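Long-range contacts in peptidoglycan D,D-transpeptidase FtsI (Yersinia pestis, PDB 6SYN), which probably cross-links peptidoglycan as a class B penicillin-binding protein, a D,D-transpeptidase that is a target of beta-lactam antibiotics: residues Thr276-Val281 against Val289-Glu294; Asn282-Lys287 against Ser353-Ala358. One frame throughout, in Å; residues are numbered along the deposited sequence.

Contact 1. Residues Thr276-Val281 against Val289-Glu294. With CB9 ((2R,4S)-2-[(1R)-1-{[(2S)-2-carboxy-2-phenylacetyl]amino}-2-oxoethyl]-5,5-dimethyl-1,3-thiazolidine-4-carboxylic acid), chain D.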
ATOM      1  N   THR A 276     -26.338   6.741  22.526  1.00 13.85           N
ATOM      2  CA  THR A 276     -25.189   5.870  22.147  1.00 13.82           C
ATOM      3  C   THR A 276     -24.955   4.807  23.229  1.00 13.77           C
ATOM      4  O   THR A 276     -23.861   4.211  23.240  1.00 13.69           O
ATOM      5  CB  THR A 276     -23.952   6.720  21.838  1.00 13.81           C
ATOM      6  OG1 THR A 276     -23.861   7.748  22.824  1.00 13.85           O
ATOM      7  CG2 THR A 276     -24.007   7.336  20.456  1.00 13.71           C
ATOM      8  N   LEU A 277     -25.963   4.538  24.065  1.00 13.94           N
ATOM      9  CA  LEU A 277     -25.916   3.485  25.116  1.00 13.95           C
ATOM     10  C   LEU A 277     -25.947   2.108  24.457  1.00 14.01           C
ATOM     11  O   LEU A 277     -26.430   1.965  23.336  1.00 13.82           O
ATOM     12  CB  LEU A 277     -27.094   3.670  26.077  1.00 13.88           C
ATOM     13  CG  LEU A 277     -27.025   4.923  26.946  1.00 13.97           C
ATOM     14  CD1 LEU A 277     -28.370   5.207  27.599  1.00 14.05           C
ATOM     15  CD2 LEU A 277     -25.933   4.796  27.998  1.00 13.97           C
ATOM     16  N   PRO A 278     -25.434   1.051  25.131  1.00 13.94           N
ATOM     17  CA  PRO A 278     -25.488  -0.306  24.587  1.00 13.87           C
ATOM     18  C   PRO A 278     -26.939  -0.721  24.326  1.00 13.85           C
ATOM     19  O   PRO A 278     -27.777  -0.392  25.141  1.00 13.75           O
ATOM     20  CB  PRO A 278     -24.877  -1.176  25.692  1.00 14.00           C
ATOM     21  CG  PRO A 278     -24.031  -0.210  26.497  1.00 13.99           C
ATOM     22  CD  PRO A 278     -24.788   1.100  26.451  1.00 13.86           C
ATOM     23  N   TYR A 279     -27.201  -1.385  23.196  1.00 13.96           N
ATOM     24  CA  TYR A 279     -28.536  -1.932  22.837  1.00 13.92           C
ATOM     25  C   TYR A 279     -28.355  -3.233  22.053  1.00 14.51           C
ATOM     26  O   TYR A 279     -27.196  -3.609  21.749  1.00 14.40           O
ATOM     27  CB  TYR A 279     -29.376  -0.891  22.094  1.00 13.63           C
ATOM     28  CG  TYR A 279     -29.079  -0.711  20.626  1.00 13.39           C
ATOM     29  CD1 TYR A 279     -27.836  -0.282  20.188  1.00 13.26           C
ATOM     30  CD2 TYR A 279     -30.062  -0.922  19.670  1.00 13.17           C
ATOM     31  CE1 TYR A 279     -27.571  -0.090  18.840  1.00 13.17           C
ATOM     32  CE2 TYR A 279     -29.813  -0.738  18.319  1.00 13.14           C
ATOM     33  CZ  TYR A 279     -28.562  -0.318  17.901  1.00 13.23           C
ATOM     34  OH  TYR A 279     -28.313  -0.127  16.571  1.00 13.20           O
ATOM     35  N   PHE A 280     -29.470  -3.915  21.771  1.00 14.94           N
ATOM     36  CA  PHE A 280     -29.484  -5.252  21.128  1.00 15.20           C
ATOM     37  C   PHE A 280     -30.023  -5.128  19.700  1.00 15.18           C
ATOM     38  O   PHE A 280     -30.953  -4.338  19.431  1.00 15.02           O
ATOM     39  CB  PHE A 280     -30.250  -6.272  21.975  1.00 15.48           C
ATOM     40  CG  PHE A 280     -29.480  -6.799  23.162  1.00 15.74           C
ATOM     41  CD1 PHE A 280     -28.395  -7.643  22.988  1.00 15.91           C
ATOM     42  CD2 PHE A 280     -29.840  -6.453  24.458  1.00 15.99           C
ATOM     43  CE1 PHE A 280     -27.687  -8.127  24.080  1.00 16.24           C
ATOM     44  CE2 PHE A 280     -29.131  -6.938  25.550  1.00 16.02           C
ATOM     45  CZ  PHE A 280     -28.056  -7.773  25.359  1.00 16.17           C
ATOM     46  N   VAL A 281     -29.382  -5.895  18.818  1.00 15.40           N
ATOM     47  CA  VAL A 281     -29.689  -6.071  17.372  1.00 15.39           C
ATOM     48  C   VAL A 281     -29.637  -7.585  17.110  1.00 15.87           C
ATOM     49  O   VAL A 281     -28.524  -8.158  17.161  1.00 15.67           O
ATOM     50  CB  VAL A 281     -28.686  -5.261  16.525  1.00 14.99           C
ATOM     51  CG1 VAL A 281     -28.859  -5.474  15.027  1.00 14.97           C
ATOM     52  CG2 VAL A 281     -28.754  -3.780  16.863  1.00 14.86           C
ATOM     53  N   VAL A 289     -16.599   1.287  22.805  1.00 27.63           N
ATOM     54  CA  VAL A 289     -15.362   1.221  23.638  1.00 28.56           C
ATOM     55  C   VAL A 289     -15.386   2.401  24.616  1.00 28.95           C
ATOM     56  O   VAL A 289     -15.414   2.163  25.843  1.00 28.13           O
ATOM     57  CB  VAL A 289     -14.112   1.215  22.738  1.00 28.39           C
ATOM     58  CG1 VAL A 289     -12.843   1.626  23.470  1.00 28.32           C
ATOM     59  CG2 VAL A 289     -13.941  -0.145  22.087  1.00 28.93           C
ATOM     60  N   ALA A 290     -15.405   3.622  24.080  1.00 29.71           N
ATOM     61  CA  ALA A 290     -15.581   4.870  24.852  1.00 30.52           C
ATOM     62  C   ALA A 290     -17.071   5.014  25.174  1.00 31.44           C
ATOM     63  O   ALA A 290     -17.847   5.367  24.267  1.00 31.63           O
ATOM     64  CB  ALA A 290     -15.033   6.044  24.077  1.00 30.41           C
ATOM     65  N   ARG A 291     -17.443   4.694  26.416  1.00 32.32           N
ATOM     66  CA  ARG A 291     -18.843   4.692  26.921  1.00 32.58           C
ATOM     67  C   ARG A 291     -19.338   6.147  26.977  1.00 31.68           C
ATOM     68  O   ARG A 291     -18.719   6.966  27.693  1.00 31.14           O
ATOM     69  CB  ARG A 291     -18.884   3.924  28.253  1.00 33.83           C
ATOM     70  CG  ARG A 291     -19.945   4.371  29.251  1.00 34.66           C
ATOM     71  CD  ARG A 291     -21.289   3.705  29.043  1.00 35.15           C
ATOM     72  NE  ARG A 291     -22.265   4.227  29.991  1.00 35.38           N
ATOM     73  CZ  ARG A 291     -23.301   3.552  30.486  1.00 36.20           C
ATOM     74  NH1 ARG A 291     -24.116   4.144  31.343  1.00 36.59           N
ATOM     75  NH2 ARG A 291     -23.521   2.293  30.141  1.00 36.26           N
ATOM     76  N   TYR A 292     -20.387   6.456  26.208  1.00 29.88           N
ATOM     77  CA  TYR A 292     -21.037   7.790  26.139  1.00 28.71           C
ATOM     78  C   TYR A 292     -22.552   7.597  26.030  1.00 27.70           C
ATOM     79  O   TYR A 292     -23.007   6.781  25.202  1.00 28.31           O
ATOM     80  CB  TYR A 292     -20.488   8.601  24.962  1.00 29.04           C
ATOM     81  CG  TYR A 292     -19.211   9.356  25.243  1.00 29.45           C
ATOM     82  CD1 TYR A 292     -19.245  10.629  25.791  1.00 29.61           C
ATOM     83  CD2 TYR A 292     -17.969   8.813  24.945  1.00 29.21           C
ATOM     84  CE1 TYR A 292     -18.082  11.339  26.046  1.00 29.76           C
ATOM     85  CE2 TYR A 292     -16.796   9.509  25.192  1.00 29.03           C
ATOM     86  CZ  TYR A 292     -16.853  10.777  25.745  1.00 29.72           C
ATOM     87  OH  TYR A 292     -15.710  11.479  25.996  1.00 29.99           O
ATOM     88  N   ALA A 293     -23.304   8.331  26.854  1.00 26.27           N
ATOM     89  CA  ALA A 293     -24.776   8.237  26.984  1.00 24.63           C
ATOM     90  C   ALA A 293     -25.421   8.763  25.702  1.00 23.09           C
ATOM     91  O   ALA A 293     -26.282   8.064  25.143  1.00 23.17           O
ATOM     92  CB  ALA A 293     -25.236   9.006  28.200  1.00 24.52           C
ATOM     93  N   GLU A 294     -24.995   9.953  25.274  1.00 22.10           N
ATOM     94  CA  GLU A 294     -25.451  10.655  24.045  1.00 21.87           C
ATOM     95  C   GLU A 294     -24.216  10.904  23.176  1.00 20.68           C
ATOM     96  O   GLU A 294     -23.101  10.727  23.693  1.00 21.28           O
ATOM     97  CB  GLU A 294     -26.116  12.001  24.366  1.00 22.49           C
ATOM     98  CG  GLU A 294     -26.792  12.073  25.730  1.00 22.95           C
ATOM     99  CD  GLU A 294     -25.879  12.341  26.921  1.00 23.61           C
ATOM    100  OE1 GLU A 294     -24.727  12.781  26.705  1.00 24.30           O
ATOM    101  OE2 GLU A 294     -26.319  12.107  28.070  1.00 23.75           O
TER
HETATM  102  C   CB9 D 603     -13.776   0.649  14.397  1.00 18.06           C
HETATM  103  N   CB9 D 603     -13.714  -0.879  16.388  1.00 19.93           N
HETATM  104  O   CB9 D 603     -12.748   0.224  13.926  1.00 18.06           O
HETATM  105  CA  CB9 D 603     -14.291   0.331  15.796  1.00 19.20           C
HETATM  106  CB  CB9 D 603     -14.179   1.590  16.703  1.00 19.31           C
HETATM  107  CAA CB9 D 603     -11.927   3.055  19.161  1.00 19.03           C
HETATM  108  CAB CB9 D 603     -11.127   0.705  18.910  1.00 19.10           C
HETATM  109  OAD CB9 D 603      -9.572   2.774  16.886  1.00 19.09           O
HETATM  110  OAE CB9 D 603     -14.745  -5.173  18.048  1.00 20.36           O
HETATM  111  OAF CB9 D 603     -15.600  -2.046  16.068  1.00 22.06           O
HETATM  112  OAG CB9 D 603     -11.022   3.975  15.811  1.00 18.60           O
HETATM  113  OAH CB9 D 603     -14.234  -4.565  16.075  1.00 20.37           O
HETATM  114  CAJ CB9 D 603     -10.568  -2.808  20.145  1.00 20.75           C
HETATM  115  CAK CB9 D 603     -11.764  -2.366  20.662  1.00 20.89           C
HETATM  116  CAL CB9 D 603     -10.515  -3.288  18.858  1.00 20.63           C
HETATM  117  CAM CB9 D 603     -12.911  -2.400  19.885  1.00 20.54           C
HETATM  118  CAN CB9 D 603     -11.661  -3.319  18.073  1.00 20.62           C
HETATM  119  NAP CB9 D 603     -13.091   2.501  16.323  1.00 19.14           N
HETATM  120  SAQ CB9 D 603     -13.788   1.165  18.430  1.00 19.72           S
HETATM  121  CAR CB9 D 603     -10.696   3.009  16.474  1.00 19.11           C
HETATM  122  CAS CB9 D 603     -14.386  -4.348  17.249  1.00 20.30           C
HETATM  123  CAT CB9 D 603     -14.527  -1.908  16.655  1.00 20.45           C
HETATM  124  CAU CB9 D 603     -12.871  -2.844  18.569  1.00 20.56           C
HETATM  125  CAX CB9 D 603     -11.803   1.997  16.814  1.00 19.23           C
HETATM  126  CAY CB9 D 603     -14.164  -2.914  17.767  1.00 20.47           C
HETATM  127  CAZ CB9 D 603     -12.042   1.778  18.345  1.00 19.13           C

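Contact 2. Residues Asn282-Lys287 against Ser353-Ala358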
ATOM      1  N   ASN A 282     -30.804  -8.220  16.949  1.00 16.57           N
ATOM      2  CA  ASN A 282     -30.960  -9.688  16.739  1.00 17.42           C
ATOM      3  C   ASN A 282     -30.370 -10.472  17.922  1.00 18.36           C
ATOM      4  O   ASN A 282     -29.913 -11.621  17.694  1.00 18.72           O
ATOM      5  CB  ASN A 282     -30.284 -10.179  15.451  1.00 17.40           C
ATOM      6  CG  ASN A 282     -30.850  -9.610  14.164  1.00 17.24           C
ATOM      7  OD1 ASN A 282     -30.168  -9.614  13.139  1.00 17.28           O
ATOM      8  ND2 ASN A 282     -32.093  -9.151  14.189  1.00 16.76           N
ATOM      9  N   GLY A 283     -30.356  -9.890  19.127  1.00 19.41           N
ATOM     10  CA  GLY A 283     -29.853 -10.547  20.351  1.00 20.42           C
ATOM     11  C   GLY A 283     -28.341 -10.461  20.507  1.00 21.44           C
ATOM     12  O   GLY A 283     -27.826 -11.084  21.460  1.00 21.97           O
ATOM     13  N   HIS A 284     -27.653  -9.739  19.613  1.00 22.65           N
ATOM     14  CA  HIS A 284     -26.216  -9.355  19.728  1.00 23.74           C
ATOM     15  C   HIS A 284     -26.125  -7.920  20.274  1.00 24.25           C
ATOM     16  O   HIS A 284     -26.878  -7.050  19.781  1.00 24.18           O
ATOM     17  CB  HIS A 284     -25.496  -9.477  18.373  1.00 24.26           C
ATOM     18  CG  HIS A 284     -25.450 -10.861  17.807  1.00 24.91           C
ATOM     19  ND1 HIS A 284     -26.086 -11.194  16.621  1.00 24.67           N
ATOM     20  CD2 HIS A 284     -24.844 -11.988  18.241  1.00 24.54           C
ATOM     21  CE1 HIS A 284     -25.876 -12.464  16.354  1.00 24.56           C
ATOM     22  NE2 HIS A 284     -25.119 -12.976  17.335  1.00 24.63           N
ATOM     23  N   GLN A 285     -25.248  -7.677  21.253  1.00 24.41           N
ATOM     24  CA  GLN A 285     -25.052  -6.343  21.886  1.00 24.90           C
ATOM     25  C   GLN A 285     -24.124  -5.489  21.012  1.00 24.66           C
ATOM     26  O   GLN A 285     -22.972  -5.897  20.807  1.00 24.47           O
ATOM     27  CB  GLN A 285     -24.466  -6.475  23.298  1.00 25.00           C
ATOM     28  CG  GLN A 285     -24.673  -5.232  24.158  1.00 24.93           C
ATOM     29  CD  GLN A 285     -24.005  -5.293  25.512  1.00 24.82           C
ATOM     30  OE1 GLN A 285     -24.309  -4.503  26.402  1.00 24.80           O
ATOM     31  NE2 GLN A 285     -23.077  -6.224  25.679  1.00 24.31           N
ATOM     32  N   ILE A 286     -24.613  -4.349  20.513  1.00 24.74           N
ATOM     33  CA  ILE A 286     -23.754  -3.256  19.971  1.00 24.79           C
ATOM     34  C   ILE A 286     -23.403  -2.356  21.158  1.00 25.05           C
ATOM     35  O   ILE A 286     -24.321  -1.702  21.682  1.00 24.78           O
ATOM     36  CB  ILE A 286     -24.435  -2.446  18.847  1.00 24.59           C
ATOM     37  CG1 ILE A 286     -25.230  -3.311  17.864  1.00 24.38           C
ATOM     38  CG2 ILE A 286     -23.407  -1.584  18.128  1.00 24.60           C
ATOM     39  CD1 ILE A 286     -24.387  -4.219  17.013  1.00 24.45           C
ATOM     40  N   LYS A 287     -22.142  -2.357  21.595  1.00 26.08           N
ATOM     41  CA  LYS A 287     -21.649  -1.398  22.619  1.00 27.12           C
ATOM     42  C   LYS A 287     -20.391  -0.704  22.094  1.00 26.46           C
ATOM     43  O   LYS A 287     -19.711  -1.255  21.198  1.00 26.37           O
ATOM     44  CB  LYS A 287     -21.430  -2.078  23.976  1.00 28.24           C
ATOM     45  CG  LYS A 287     -20.320  -3.118  24.044  1.00 29.36           C
ATOM     46  CD  LYS A 287     -19.740  -3.256  25.439  1.00 30.23           C
ATOM     47  CE  LYS A 287     -18.688  -4.339  25.555  1.00 30.64           C
ATOM     48  NZ  LYS A 287     -18.062  -4.342  26.899  1.00 31.05           N
ATOM     49  N   SER A 353     -29.856  -9.271   7.252  1.00 18.74           N
ATOM     50  CA  SER A 353     -30.252  -9.276   8.684  1.00 17.68           C
ATOM     51  C   SER A 353     -29.892  -7.919   9.291  1.00 17.19           C
ATOM     52  O   SER A 353     -29.051  -7.207   8.714  1.00 16.97           O
ATOM     53  CB  SER A 353     -29.615 -10.412   9.444  1.00 17.50           C
ATOM     54  OG  SER A 353     -28.198 -10.313   9.428  1.00 17.13           O
ATOM     55  N   ASP A 354     -30.520  -7.580  10.414  1.00 16.97           N
ATOM     56  CA  ASP A 354     -30.370  -6.275  11.110  1.00 16.66           C
ATOM     57  C   ASP A 354     -28.947  -6.153  11.677  1.00 16.19           C
ATOM     58  O   ASP A 354     -28.400  -5.034  11.651  1.00 15.86           O
ATOM     59  CB  ASP A 354     -31.477  -6.122  12.153  1.00 16.79           C
ATOM     60  CG  ASP A 354     -32.850  -5.908  11.535  1.00 17.15           C
ATOM     61  OD1 ASP A 354     -33.020  -6.231  10.334  1.00 17.32           O
ATOM     62  OD2 ASP A 354     -33.735  -5.413  12.256  1.00 17.42           O
ATOM     63  N   ILE A 355     -28.365  -7.259  12.155  1.00 15.96           N
ATOM     64  CA  ILE A 355     -26.961  -7.315  12.671  1.00 15.85           C
ATOM     65  C   ILE A 355     -25.982  -7.143  11.501  1.00 15.32           C
ATOM     66  O   ILE A 355     -24.918  -6.531  11.715  1.00 15.17           O
ATOM     67  CB  ILE A 355     -26.679  -8.606  13.481  1.00 16.10           C
ATOM     68  CG1 ILE A 355     -25.255  -8.635  14.052  1.00 16.19           C
ATOM     69  CG2 ILE A 355     -26.952  -9.861  12.659  1.00 16.24           C
ATOM     70  CD1 ILE A 355     -24.851  -7.406  14.839  1.00 16.18           C
ATOM     71  N   GLU A 356     -26.313  -7.658  10.314  1.00 14.84           N
ATOM     72  CA  GLU A 356     -25.446  -7.533   9.110  1.00 14.53           C
ATOM     73  C   GLU A 356     -25.380  -6.055   8.709  1.00 14.42           C
ATOM     74  O   GLU A 356     -24.258  -5.534   8.567  1.00 14.65           O
ATOM     75  CB  GLU A 356     -25.937  -8.455   7.995  1.00 14.57           C
ATOM     76  CG  GLU A 356     -25.455  -9.885   8.179  1.00 14.61           C
ATOM     77  CD  GLU A 356     -26.154 -10.947   7.348  1.00 14.69           C
ATOM     78  OE1 GLU A 356     -27.153 -10.619   6.670  1.00 14.78           O
ATOM     79  OE2 GLU A 356     -25.691 -12.104   7.379  1.00 14.60           O
ATOM     80  N   ARG A 357     -26.541  -5.403   8.592  1.00 14.31           N
ATOM     81  CA  ARG A 357     -26.694  -3.946   8.321  1.00 14.06           C
ATOM     82  C   ARG A 357     -25.842  -3.132   9.302  1.00 13.71           C
ATOM     83  O   ARG A 357     -25.102  -2.245   8.840  1.00 14.00           O
ATOM     84  CB  ARG A 357     -28.173  -3.558   8.409  1.00 14.25           C
ATOM     85  CG  ARG A 357     -29.009  -4.120   7.267  1.00 14.37           C
ATOM     86  CD  ARG A 357     -30.489  -4.171   7.573  1.00 14.40           C
ATOM     87  NE  ARG A 357     -31.087  -2.848   7.529  1.00 14.36           N
ATOM     88  CZ  ARG A 357     -32.346  -2.576   7.846  1.00 14.49           C
ATOM     89  NH1 ARG A 357     -33.160  -3.542   8.243  1.00 14.70           N
ATOM     90  NH2 ARG A 357     -32.789  -1.334   7.767  1.00 14.56           N
ATOM     91  N   ALA A 358     -25.941  -3.428  10.601  1.00 13.28           N
ATOM     92  CA  ALA A 358     -25.167  -2.771  11.683  1.00 12.95           C
ATOM     93  C   ALA A 358     -23.662  -2.954  11.440  1.00 12.57           C
ATOM     94  O   ALA A 358     -22.946  -1.946  11.366  1.00 12.52           O
ATOM     95  CB  ALA A 358     -25.576  -3.322  13.029  1.00 12.88           C
TER

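Contact 1. Residues Thr276-Val281 against Val289-Glu294
The backbones of T276-V281 and V289-E294 meet at one end only, where T276 and L277 lie beside E294 and A293 with CA atoms 5.2 Å apart in both pairs. T276 grips the other segment twice. Its N donates to A293 O at 2.9 Å in a fairly straight bond, with an N-H...O angle of 164°. Its hydroxyl OG1 donates to Y292 O at 2.7 Å. A chi1 of 43° sets OG1 between the backbone N and the carbonyl carbon, which turns it to that oxygen. Both donors stand above the carbonyl planes they address. T276 is buried, and the two bonds satisfy its N-H and its hydroxyl as donors.

Next to it, L277 reaches out to R291. Its CD2 lies over the centre of one face of the guanidinium, 3.8 Å from R291 CZ. The R291 chain bends at chi2 (86°) to bring the group there. P278 CD approaches R291 NH2 obliquely at 4.1 Å. L277 CD2 also touches A293 CB at 4.3 Å. The Y292 ring points elsewhere, and its OH bonds to K303.

At the far end of the second segment, V289 CG2 comes within 3.3 Å of CAM in the phenyl ring of CB9, the opened penicillin. The contact thus fastens the loop by backbone carbonyls, with apolar cover on an exposed arginine, while the same loop carries a residue of the ligand pocket.

Contact 2. Residues Asn282-Lys287 against Ser353-Ala358
A beta hairpin packs here against the N-terminal part of helix 354-360. N282 and G283 form its two-residue type I' turn, both with positive phi, and strand 284-286 follows. Strand and helix run roughly the same way, 28° apart, with axes 10.6 Å from each other.

N282 carries the polar link. Its OD1 accepts from I355 N at 3.1 Å, with an N-H...O angle of 153° and the donor above the amide plane. The N282 side chain crosses that of D354 at about a right angle, with N282 ND2 3.7 Å from D354 CB. The oxygen sits at the N-terminal end of the helix, where the helix dipole would be expected to favour it.

I355 carries most of the apolar contact. Its CG1 is anti to the backbone N (chi1 -178°), so CG1 and CD1 extend over the hairpin. I355 CG1 meets H284 ND1 at 3.7 Å, crossing the histidine at about a right angle. I355 CD1 meets I286 CD1 at 3.9 Å. I286 CD1 also touches A358 CB, one turn further on, at 4.3 Å.

The helix start is fixed by its own residues. S353 N donates to E356 OE1 at 3.1 Å, and E356 N returns a weak bond to S353 OG. E356 OE1 also pairs with K349. This reciprocal S353-E356 pairing is a capping box, a classic helix N-terminal motif, here with an asparagine from a hairpin turn as an additional acceptor.

Contact 1 fastens the lead-in to the hairpin, T276-P278; contact 2 packs its turn and second strand on helix 354-360. Strands 279-281 and 284-286 are neighbours, joined by the Y279 O to I286 N pair, a probable hydrogen bond at 3.0 Å. Contact 1 is a surface contact between loops and relies on backbone carbonyls. Contact 2 is partly buried and sets side chains against a helix, with the buried I286 meeting the partly exposed I355 and one asparagine bond at the edge. V281 bridges the two, since its CG1 packs on the backbone of D354 and I355. The centres of contact 1 and contact 2 lie about 13 Å apart. Contact 1 touches CB9 through V289, whereas the I286 side chain of contact 2 stays about 8 Å from it.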